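Local coordinates for transcription regulator AsnC/Lrp ligand binding domain-containing protein (Sulfolobus tokodaii, PDB 2ZBC) that binds isoleucine and, as a stand-alone RAM module of the Lrp/AsnC family, probably takes part in amino-acid-responsive transcription regulation, at residues Ser3-Ile8 with Met72-Gly77. Sequence-based numbering, arbitrary orientation.
Sequences SAIVLI and MIIVEG
Two antiparallel strands meet here edge to edge, the first strand of the chain (3-10) pairing with the last strand of the four-stranded sheet (66-75), so that 3-8 runs between 72-75 and strand 40-45. I5 and M72 form a hydrogen-bonded pair: M72 N reaches I5 O at 2.8 Å, and I5 N reaches M72 O at 3.0 Å, both in the plane of the carbonyl. Beyond the non-hydrogen-bonded pair A4-I73, a third bond runs from I74 N to S3 O at 3.3 Å; it is straight at hydrogen (171°), but the donor stands above the carbonyl plane.

I5, L7, M72 and I74 share one face. The selenomethionine M72, bent at chi3 (-75°), swings its methyl CE over the neighbouring strand, 3.5 Å from I5 CG2, a tight contact, and 3.6 Å from L7 CG. A long, flexible, unbranched side chain suits this reach between two branched ones. An alanine in place of L7 would remove the isopropyl end (CG, CD1 and CD2) against CE and would probably loosen the methyl's seat and the packing on L7 of the second subunit. Farther along, I74 extends CD1 to 3.9 Å from I5 CG1, crossing it obliquely; beta-branched isoleucines suit the extended backbone and fill this apolar face.

On the other face the small methyl of A4, CB, sits 3.4 Å from M72 O and meets L52 of helix 49-60, which I73 also touches; a bulkier side chain would probably be crowded there. S3, partly exposed, joins its hydroxyl in a hydrogen bond with E45.

I74 also pairs with a strand of the second subunit, carrying the sheet across the interface. Helices on one face and a partner subunit on the other are characteristic of the ferredoxin-like fold of RAM domains, two of which face each other in the dimeric alpha/beta-barrel.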
loop_
_atom_site.group_PDB
_atom_site.type_symbol
_atom_site.label_atom_id
_atom_site.label_comp_id
_atom_site.label_asym_id
_atom_site.label_seq_id
_atom_site.Cartn_x
_atom_site.Cartn_y
_atom_site.Cartn_z
ATOM N N SER A 3 12.882 22.091 1.259
ATOM C CA SER A 3 13.549 20.819 1.491
ATOM C C SER A 3 12.529 19.680 1.390
ATOM O O SER A 3 11.394 19.800 1.832
ATOM C CB SER A 3 14.168 20.783 2.887
ATOM O OG SER A 3 14.983 21.953 3.161
ATOM N N ALA A 4 12.982 18.570 0.836
ATOM C CA ALA A 4 12.147 17.444 0.749
ATOM C C ALA A 4 13.013 16.180 0.550
ATOM O O ALA A 4 14.164 16.256 0.118
ATOM C CB ALA A 4 11.163 17.628 -0.361
ATOM N N ILE A 5 12.428 15.060 0.881
ATOM C CA ILE A 5 13.009 13.780 0.578
ATOM C C ILE A 5 12.112 13.110 -0.418
ATOM O O ILE A 5 10.896 13.036 -0.165
ATOM C CB ILE A 5 13.076 12.980 1.832
ATOM C CG1 ILE A 5 13.972 13.602 2.883
ATOM C CG2 ILE A 5 13.571 11.520 1.554
ATOM C CD1 ILE A 5 15.341 13.598 2.560
ATOM N N VAL A 6 12.672 12.664 -1.567
ATOM C CA VAL A 6 11.894 12.077 -2.628
ATOM C C VAL A 6 12.251 10.601 -2.765
ATOM O O VAL A 6 13.420 10.256 -2.901
ATOM C CB VAL A 6 12.142 12.785 -3.968
ATOM C CG1 VAL A 6 11.250 12.241 -5.029
ATOM C CG2 VAL A 6 11.886 14.316 -3.829
ATOM N N LEU A 7 11.243 9.753 -2.697
ATOM C CA LEU A 7 11.421 8.312 -2.858
ATOM C C LEU A 7 11.113 7.970 -4.340
ATOM O O LEU A 7 10.024 8.287 -4.863
ATOM C CB LEU A 7 10.484 7.533 -1.932
ATOM C CG LEU A 7 10.571 7.956 -0.448
ATOM C CD1 LEU A 7 9.513 7.333 0.388
ATOM C CD2 LEU A 7 11.966 7.639 0.062
ATOM N N ILE A 8 12.067 7.376 -5.031
ATOM C CA ILE A 8 11.912 7.175 -6.476
ATOM C C ILE A 8 11.798 5.687 -6.735
ATOM O O ILE A 8 12.563 4.919 -6.160
ATOM C CB ILE A 8 13.122 7.746 -7.174
ATOM C CG1 ILE A 8 13.208 9.273 -6.957
ATOM C CG2 ILE A 8 13.026 7.535 -8.651
ATOM C CD1 ILE A 8 14.492 9.833 -7.495
HETATM N N MSE A 72 8.229 13.823 0.061
HETATM C CA MSE A 72 7.876 14.022 1.410
HETATM C C MSE A 72 8.426 15.430 1.746
HETATM O O MSE A 72 9.628 15.608 1.859
HETATM C CB MSE A 72 8.575 12.954 2.255
HETATM C CG MSE A 72 7.999 11.508 1.905
HETATM SE SE MSE A 72 8.781 10.234 3.167
HETATM C CE MSE A 72 10.504 10.174 2.400
ATOM N N ILE A 73 7.540 16.386 1.849
ATOM C CA ILE A 73 7.912 17.735 2.260
ATOM C C ILE A 73 8.347 17.667 3.698
ATOM O O ILE A 73 7.675 17.074 4.532
ATOM C CB ILE A 73 6.702 18.739 2.083
ATOM C CG1 ILE A 73 6.200 18.740 0.632
ATOM C CG2 ILE A 73 7.146 20.129 2.540
ATOM C CD1 ILE A 73 7.202 19.242 -0.298
ATOM N N ILE A 74 9.515 18.248 4.004
ATOM C CA ILE A 74 10.072 18.305 5.323
ATOM C C ILE A 74 9.470 19.479 6.100
ATOM O O ILE A 74 9.293 20.581 5.552
ATOM C CB ILE A 74 11.622 18.452 5.242
ATOM C CG1 ILE A 74 12.235 17.100 4.874
ATOM C CG2 ILE A 74 12.279 18.833 6.571
ATOM C CD1 ILE A 74 13.640 17.239 4.320
ATOM N N VAL A 75 9.163 19.225 7.362
ATOM C CA VAL A 75 8.552 20.233 8.248
ATOM C C VAL A 75 9.651 21.207 8.761
ATOM O O VAL A 75 10.650 20.782 9.399
ATOM C CB VAL A 75 7.849 19.620 9.515
ATOM C CG1 VAL A 75 7.376 20.757 10.447
ATOM C CG2 VAL A 75 6.597 18.773 9.079
ATOM N N GLU A 76 9.542 22.436 8.345
ATOM C CA GLU A 76 10.395 23.535 8.875
ATOM C C GLU A 76 10.399 23.536 10.389
ATOM O O GLU A 76 9.363 23.545 11.025
ATOM C CB GLU A 76 9.923 24.888 8.313
ATOM C CG GLU A 76 10.411 25.149 6.878
ATOM C CD GLU A 76 9.966 26.510 6.314
ATOM O OE1 GLU A 76 9.030 27.053 6.813
ATOM O OE2 GLU A 76 10.612 27.013 5.392
ATOM N N GLY A 77 11.564 23.461 10.971
ATOM C CA GLY A 77 11.683 23.446 12.417
ATOM C C GLY A 77 11.747 22.017 12.986
ATOM O O GLY A 77 11.909 21.815 14.198
#